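Local coordinates for hemolysin activator protein CdiB (Acinetobacter baumannii ACICU, PDB 6WIL) that probably transports a large toxin of contact-dependent growth inhibition across the outer membrane, as a two-partner secretion transporter of the Omp85 superfamily, at residues Asp72-Phe76 with Ser136-Gly140; Thr159-Phe163 with Gln176-Leu181; Tyr288-Arg294 with Tyr308-Gln314. All blocks are in the same frame, centred on the assembly; numbering follows the deposited sequence.

The three contacts illustrate how the chemistry of a contact follows its place in the fold. Contacts 1 and 2 are buried and lie in the two successive POTRA domains, their centres about 23 Å apart, with strand 132-149 of contact 1 leading into helix 154-160 of contact 2. Contact 1 is essentially apolar in its side chains, a helical turn and an aromatic ring against a strand; contact 2 sets the end of one helix and the loop after it against a second helix, adding one side-chain hydrogen bond to close backbone packing around two glycines. Contact 3, whose centre is about 58 Å from that of contact 1, joins neighbouring strands of the barrel. It is only partly buried and rests on a ladder of backbone hydrogen bonds.

Contact 1 (Asp72-Phe76 with Ser136-Gly140); sequences DLQQF and SIQIG
The first POTRA domain of CdiB offers a compact example of helix-on-sheet packing, the general principle by which these small alpha/beta modules build their cores. The chain at Asp72 and Leu73 is helical, and Gln74 and Gln75 keep near-helical angles (phi/psi -58/-29 and -70/-22), while Phe76 is at -107/11. Within this turn the N of Phe76 donates a hydrogen bond to the O of Leu73 at 2.8 Å. Opposite, Ser136-Gln138 is extended strand, and Ile139 and Gly140 continue as loop. The backbones stay well apart: the CA atoms of Leu73 and Ile137 are 8.3 Å from each other, those of Asp72 and Ile139 9.0 Å, and no hydrogen bond crosses between the segments.

Aliphatic contacts fill part of this gap. Leu73 (chi1 m, chi2 t) brings its CD2 to 3.9 Å from CG2 of Ile137 and 4.5 Å from CD1 of Ile139. The CB of Asp72 lies 4.4 Å from the same Ile139 CD1, while its carboxylate OD1 is hydrogen-bonded to Ser69 OG, just ahead of the helix.

The aromatic part centres on Phe76, whose CB points toward the strand with chi1 m. Ile139 (chi1 m, chi2 t) meets this ring obliquely, CD1 to CE2 of Phe76 at 3.6 Å. Phe116 adds an edge-to-face contact with Phe76, and Leu111 of helix 97-113 touches both Phe76 and Ile137, so the ring belongs to the wider domain core. Fully extended (chi1 and chi2 both t), Ile137 makes a CH-pi contact: its CD1 sits 3.3 Å from the centroid of the Phe76 ring, 6° off the ring normal.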
# COMPACT_ATOMS: atom_id res chain seq x y z
N ASP A 72 -0.03 -18.44 30.41
CA ASP A 72 1.05 -18.44 29.42
C ASP A 72 0.86 -19.55 28.40
O ASP A 72 1.22 -19.39 27.23
CB ASP A 72 2.42 -18.60 30.09
CG ASP A 72 2.59 -17.73 31.30
OD1 ASP A 72 1.90 -16.69 31.42
OD2 ASP A 72 3.41 -18.10 32.17
N LEU A 73 0.31 -20.69 28.83
CA LEU A 73 0.16 -21.82 27.92
C LEU A 73 -1.10 -21.72 27.08
O LEU A 73 -1.17 -22.32 26.01
CB LEU A 73 0.15 -23.13 28.71
CG LEU A 73 1.44 -23.53 29.43
CD1 LEU A 73 1.49 -25.04 29.55
CD2 LEU A 73 2.67 -22.99 28.73
N GLN A 74 -2.11 -20.97 27.56
CA GLN A 74 -3.37 -20.85 26.83
C GLN A 74 -3.15 -20.32 25.42
O GLN A 74 -3.92 -20.65 24.50
CB GLN A 74 -4.33 -19.94 27.60
CG GLN A 74 -5.79 -20.05 27.18
CD GLN A 74 -6.59 -20.96 28.08
OE1 GLN A 74 -6.10 -22.00 28.53
NE2 GLN A 74 -7.83 -20.58 28.36
N GLN A 75 -2.11 -19.51 25.22
CA GLN A 75 -1.79 -18.98 23.90
C GLN A 75 -1.26 -20.05 22.95
O GLN A 75 -1.35 -19.88 21.73
CB GLN A 75 -0.77 -17.85 24.04
CG GLN A 75 -0.41 -17.15 22.74
CD GLN A 75 0.65 -16.08 22.93
OE1 GLN A 75 1.26 -15.98 24.00
NE2 GLN A 75 0.87 -15.27 21.90
N PHE A 76 -0.73 -21.15 23.48
CA PHE A 76 -0.03 -22.14 22.66
C PHE A 76 -0.81 -23.43 22.45
O PHE A 76 -0.25 -24.40 21.93
CB PHE A 76 1.33 -22.46 23.29
CG PHE A 76 2.34 -21.36 23.13
CD1 PHE A 76 2.82 -21.03 21.87
CD2 PHE A 76 2.79 -20.65 24.23
CE1 PHE A 76 3.75 -20.02 21.72
CE2 PHE A 76 3.72 -19.64 24.08
CZ PHE A 76 4.20 -19.32 22.82
N SER A 136 5.95 -29.94 26.00
CA SER A 136 6.20 -28.69 26.70
C SER A 136 6.80 -27.69 25.74
O SER A 136 7.34 -28.05 24.69
CB SER A 136 7.13 -28.88 27.89
OG SER A 136 6.39 -29.28 29.03
N ILE A 137 6.73 -26.42 26.12
CA ILE A 137 7.21 -25.35 25.26
C ILE A 137 8.27 -24.54 26.00
O ILE A 137 8.02 -24.01 27.09
CB ILE A 137 6.07 -24.44 24.77
CG1 ILE A 137 6.63 -23.33 23.88
CG2 ILE A 137 5.29 -23.85 25.94
CD1 ILE A 137 5.61 -22.64 23.03
N GLN A 138 9.46 -24.47 25.41
CA GLN A 138 10.49 -23.54 25.88
C GLN A 138 10.18 -22.17 25.29
O GLN A 138 10.57 -21.85 24.17
CB GLN A 138 11.87 -24.02 25.47
CG GLN A 138 12.52 -24.91 26.50
CD GLN A 138 13.61 -25.77 25.91
OE1 GLN A 138 13.94 -25.65 24.73
NE2 GLN A 138 14.19 -26.65 26.73
N ILE A 139 9.46 -21.36 26.07
CA ILE A 139 9.02 -20.05 25.61
C ILE A 139 10.23 -19.13 25.53
O ILE A 139 10.82 -18.77 26.55
CB ILE A 139 7.93 -19.48 26.53
CG1 ILE A 139 6.77 -20.47 26.63
CG2 ILE A 139 7.47 -18.13 26.02
CD1 ILE A 139 5.49 -19.86 27.18
N GLY A 140 10.60 -18.75 24.31
CA GLY A 140 11.70 -17.82 24.10
C GLY A 140 11.23 -16.38 24.16
O GLY A 140 10.33 -15.97 23.42

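Contact 2 (Thr159-Phe163 with Gln176-Leu181); sequences TGLPF and QGLENL
The close approach of a helix end and its following loop to a second helix in the second POTRA domain shows what small residues permit. Helix 154-160 ends as Gly160 places its O 3.4 Å from CA of Gly177, a CA-H...O contact, and 2.9 Å from ND2 of Asn180 (chi1 m), which donates a hydrogen bond with an N-H...O angle of 158°. Leu161 then leaves helical angles (phi/psi -105/122), its CA only 4.2 Å from that of Gly177. Although its CB points away, the m,t rotamer returns CD2 to 3.5 Å from CA of Gly177 and 4.1 Å from CD1 of Leu181 in helix 171-181. Next, Pro162, its CA-to-CB bond toward that helix, places CD 4.0 Å from N of Gly177 and CG 4.4 Å from CB of Gln176. Phe163 turns to Leu142 and Ile145 of strand 132-149. The barrel side is met by Gln176 and Glu179, which reach Arg325. A CB on Gly177 would clash with CD2 of Leu161, so the missing side chain allows this spacing, while Asn180 satisfies a carbonyl at the helix end.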
# COMPACT_ATOMS: atom_id res chain seq x y z
N THR A 159 6.51 3.39 20.56
CA THR A 159 5.43 3.57 19.59
C THR A 159 5.70 2.81 18.29
O THR A 159 4.76 2.31 17.67
CB THR A 159 5.22 5.06 19.29
OG1 THR A 159 6.42 5.62 18.73
CG2 THR A 159 4.85 5.81 20.55
N GLY A 160 6.97 2.71 17.88
CA GLY A 160 7.28 1.99 16.66
C GLY A 160 7.27 0.48 16.80
O GLY A 160 6.96 -0.23 15.84
N LEU A 161 7.61 -0.04 17.98
CA LEU A 161 7.67 -1.49 18.18
C LEU A 161 6.47 -1.94 18.99
O LEU A 161 6.28 -1.45 20.12
CB LEU A 161 8.96 -1.88 18.90
CG LEU A 161 10.27 -1.39 18.30
CD1 LEU A 161 11.42 -1.88 19.16
CD2 LEU A 161 10.41 -1.87 16.88
N PRO A 162 5.65 -2.86 18.48
CA PRO A 162 4.48 -3.30 19.25
C PRO A 162 4.82 -4.30 20.35
O PRO A 162 3.93 -4.96 20.88
CB PRO A 162 3.58 -3.93 18.17
CG PRO A 162 4.55 -4.42 17.14
CD PRO A 162 5.66 -3.41 17.11
N PHE A 163 6.10 -4.40 20.69
CA PHE A 163 6.57 -5.31 21.73
C PHE A 163 7.48 -4.56 22.68
O PHE A 163 7.91 -3.43 22.42
CB PHE A 163 7.30 -6.52 21.13
CG PHE A 163 8.47 -6.15 20.26
CD1 PHE A 163 9.73 -5.99 20.80
CD2 PHE A 163 8.30 -5.98 18.89
CE1 PHE A 163 10.81 -5.66 20.00
CE2 PHE A 163 9.38 -5.65 18.09
CZ PHE A 163 10.64 -5.49 18.64
N GLN A 176 6.84 -6.00 11.87
CA GLN A 176 6.04 -4.78 11.95
C GLN A 176 6.87 -3.63 12.50
O GLN A 176 6.92 -2.54 11.90
CB GLN A 176 4.81 -5.01 12.82
CG GLN A 176 3.85 -3.84 12.81
CD GLN A 176 3.28 -3.57 11.43
OE1 GLN A 176 3.16 -4.49 10.61
NE2 GLN A 176 2.95 -2.32 11.16
N GLY A 177 7.53 -3.85 13.64
CA GLY A 177 8.37 -2.81 14.21
C GLY A 177 9.53 -2.42 13.30
O GLY A 177 9.87 -1.24 13.19
N LEU A 178 10.14 -3.41 12.64
CA LEU A 178 11.20 -3.11 11.69
C LEU A 178 10.69 -2.23 10.55
O LEU A 178 11.39 -1.31 10.12
CB LEU A 178 11.78 -4.41 11.14
CG LEU A 178 12.86 -4.34 10.07
CD1 LEU A 178 14.00 -5.28 10.44
CD2 LEU A 178 12.27 -4.74 8.74
N GLU A 179 9.48 -2.49 10.06
CA GLU A 179 8.93 -1.68 8.98
C GLU A 179 8.66 -0.25 9.44
O GLU A 179 8.90 0.71 8.70
CB GLU A 179 7.65 -2.31 8.43
CG GLU A 179 7.86 -3.21 7.24
CD GLU A 179 6.68 -4.12 6.99
OE1 GLU A 179 6.89 -5.32 6.73
OE2 GLU A 179 5.53 -3.64 7.06
N ASN A 180 8.17 -0.10 10.67
CA ASN A 180 7.94 1.23 11.22
C ASN A 180 9.24 2.02 11.35
O ASN A 180 9.27 3.23 11.11
CB ASN A 180 7.24 1.12 12.58
CG ASN A 180 5.83 0.61 12.45
OD1 ASN A 180 5.27 0.57 11.36
ND2 ASN A 180 5.23 0.23 13.58
N LEU A 181 10.33 1.34 11.73
CA LEU A 181 11.60 2.04 11.89
C LEU A 181 12.24 2.36 10.55
O LEU A 181 13.01 3.31 10.45
CB LEU A 181 12.56 1.22 12.75
CG LEU A 181 12.19 0.97 14.21
CD1 LEU A 181 13.35 0.34 14.98
CD2 LEU A 181 11.73 2.25 14.87

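Contact 3 (Tyr288-Arg294 with Tyr308-Gln314); sequences YNDYQYR and YHGNSQQ
Six backbone hydrogen bonds join these adjacent antiparallel strands of the 16-stranded barrel, the fold of Omp85 transporters. Asn289 N donates to Gln314 O and Gln314 N to Asn289 O, both at 2.9 Å; Tyr291 N to Ser312 O and Ser312 N to Tyr291 O measure 2.8 Å. The third pair is looser: Tyr293 N to Gly310 O is 3.2 Å and Gly310 N to Tyr293 O a weak 3.4 Å. The short axes run at 171°, 4.7 Å apart. Alternating with these pairs are the non-hydrogen-bonded ones, Asp290-Gln313, Gln292-Asn311 and Arg294-His309, on one face; there Asn311 ND2 donates to Gln313 OE1 at 3.0 Å. The face bearing Asn289, Tyr291 and Ser312 meets helix 8-27, and Asn289 bonds to Gln14. On that face Tyr293 (chi1 p) lays its ring over the backbone at Gly310, CE2 3.5 Å from Tyr308 O. Main-chain bonding thus sets the register, leaving polar side chains available to other partners.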
# COMPACT_ATOMS: atom_id res chain seq x y z
N TYR A 288 -4.33 17.42 3.97
CA TYR A 288 -5.10 18.61 3.65
C TYR A 288 -4.71 19.05 2.26
O TYR A 288 -3.52 19.08 1.93
CB TYR A 288 -4.85 19.72 4.68
CG TYR A 288 -5.36 21.09 4.30
CD1 TYR A 288 -6.67 21.47 4.57
CD2 TYR A 288 -4.53 22.01 3.67
CE1 TYR A 288 -7.13 22.74 4.23
CE2 TYR A 288 -4.98 23.27 3.33
CZ TYR A 288 -6.28 23.63 3.61
OH TYR A 288 -6.73 24.88 3.26
N ASN A 289 -5.70 19.38 1.44
CA ASN A 289 -5.47 19.85 0.08
C ASN A 289 -6.23 21.14 -0.15
O ASN A 289 -7.41 21.24 0.19
CB ASN A 289 -5.89 18.79 -0.95
CG ASN A 289 -5.70 19.27 -2.38
OD1 ASN A 289 -6.66 19.39 -3.14
ND2 ASN A 289 -4.46 19.58 -2.74
N ASP A 290 -5.54 22.13 -0.71
CA ASP A 290 -6.14 23.40 -1.10
C ASP A 290 -5.94 23.57 -2.60
O ASP A 290 -4.81 23.49 -3.09
CB ASP A 290 -5.51 24.57 -0.33
CG ASP A 290 -6.38 25.81 -0.33
OD1 ASP A 290 -6.87 26.22 -1.41
OD2 ASP A 290 -6.58 26.39 0.76
N TYR A 291 -7.04 23.78 -3.32
CA TYR A 291 -7.01 23.85 -4.78
C TYR A 291 -7.66 25.14 -5.24
O TYR A 291 -8.76 25.48 -4.79
CB TYR A 291 -7.71 22.64 -5.40
CG TYR A 291 -7.78 22.68 -6.91
CD1 TYR A 291 -6.65 22.48 -7.68
CD2 TYR A 291 -8.98 22.92 -7.56
CE1 TYR A 291 -6.71 22.52 -9.06
CE2 TYR A 291 -9.05 22.96 -8.93
CZ TYR A 291 -7.91 22.76 -9.68
OH TYR A 291 -7.99 22.80 -11.05
N GLN A 292 -6.99 25.85 -6.14
CA GLN A 292 -7.50 27.10 -6.70
C GLN A 292 -7.33 27.09 -8.21
O GLN A 292 -6.39 26.48 -8.74
CB GLN A 292 -6.80 28.32 -6.09
CG GLN A 292 -7.37 28.74 -4.75
CD GLN A 292 -6.29 29.08 -3.74
OE1 GLN A 292 -5.12 28.74 -3.93
NE2 GLN A 292 -6.68 29.76 -2.67
N TYR A 293 -8.24 27.78 -8.90
CA TYR A 293 -8.17 27.86 -10.35
C TYR A 293 -8.65 29.23 -10.80
O TYR A 293 -9.35 29.95 -10.08
CB TYR A 293 -9.00 26.76 -11.02
CG TYR A 293 -10.49 26.94 -10.82
CD1 TYR A 293 -11.13 26.40 -9.71
CD2 TYR A 293 -11.26 27.65 -11.74
CE1 TYR A 293 -12.49 26.57 -9.52
CE2 TYR A 293 -12.61 27.81 -11.56
CZ TYR A 293 -13.22 27.27 -10.45
OH TYR A 293 -14.58 27.43 -10.27
N ARG A 294 -8.25 29.60 -12.02
CA ARG A 294 -8.79 30.73 -12.75
C ARG A 294 -8.96 30.32 -14.20
O ARG A 294 -8.06 29.70 -14.78
CB ARG A 294 -7.88 31.97 -12.66
CG ARG A 294 -7.77 32.58 -11.27
CD ARG A 294 -6.80 33.76 -11.26
NE ARG A 294 -6.58 34.29 -9.91
CZ ARG A 294 -5.73 35.26 -9.62
NH1 ARG A 294 -5.00 35.82 -10.58
NH2 ARG A 294 -5.59 35.68 -8.37
N TYR A 308 -13.84 32.75 -14.69
CA TYR A 308 -14.38 31.83 -13.69
C TYR A 308 -13.24 31.37 -12.79
O TYR A 308 -12.22 30.87 -13.27
CB TYR A 308 -15.03 30.62 -14.36
CG TYR A 308 -16.27 30.94 -15.16
CD1 TYR A 308 -17.53 30.95 -14.56
CD2 TYR A 308 -16.19 31.20 -16.52
CE1 TYR A 308 -18.67 31.22 -15.30
CE2 TYR A 308 -17.32 31.48 -17.26
CZ TYR A 308 -18.56 31.49 -16.65
OH TYR A 308 -19.68 31.77 -17.38
N HIS A 309 -13.43 31.55 -11.48
CA HIS A 309 -12.42 31.17 -10.50
C HIS A 309 -13.10 30.63 -9.25
O HIS A 309 -14.23 31.01 -8.94
CB HIS A 309 -11.50 32.35 -10.15
CG HIS A 309 -12.21 33.54 -9.60
ND1 HIS A 309 -12.05 33.97 -8.30
CD2 HIS A 309 -13.10 34.39 -10.17
CE1 HIS A 309 -12.79 35.04 -8.10
NE2 HIS A 309 -13.44 35.32 -9.21
N GLY A 310 -12.40 29.76 -8.54
CA GLY A 310 -12.94 29.18 -7.32
C GLY A 310 -11.89 28.43 -6.55
O GLY A 310 -10.80 28.14 -7.06
N ASN A 311 -12.23 28.10 -5.31
CA ASN A 311 -11.33 27.42 -4.40
C ASN A 311 -11.99 26.15 -3.87
O ASN A 311 -13.21 26.00 -3.90
CB ASN A 311 -10.93 28.34 -3.23
CG ASN A 311 -12.13 28.99 -2.57
OD1 ASN A 311 -12.54 30.09 -2.94
ND2 ASN A 311 -12.71 28.30 -1.59
N SER A 312 -11.15 25.23 -3.38
CA SER A 312 -11.63 23.97 -2.85
C SER A 312 -10.66 23.49 -1.78
O SER A 312 -9.44 23.53 -1.99
CB SER A 312 -11.77 22.92 -3.96
OG SER A 312 -12.73 21.94 -3.61
N GLN A 313 -11.19 23.05 -0.64
CA GLN A 313 -10.39 22.54 0.46
C GLN A 313 -10.88 21.15 0.82
O GLN A 313 -12.07 20.85 0.72
CB GLN A 313 -10.46 23.46 1.70
CG GLN A 313 -10.03 24.90 1.45
CD GLN A 313 -11.11 25.73 0.78
OE1 GLN A 313 -10.98 26.10 -0.39
NE2 GLN A 313 -12.18 26.02 1.50
N GLN A 314 -9.95 20.30 1.26
CA GLN A 314 -10.28 18.94 1.66
C GLN A 314 -9.38 18.52 2.81
O GLN A 314 -8.15 18.63 2.71
CB GLN A 314 -10.14 17.96 0.49
CG GLN A 314 -10.71 16.58 0.76
CD GLN A 314 -10.85 15.76 -0.51
OE1 GLN A 314 -10.57 16.24 -1.61
NE2 GLN A 314 -11.28 14.51 -0.37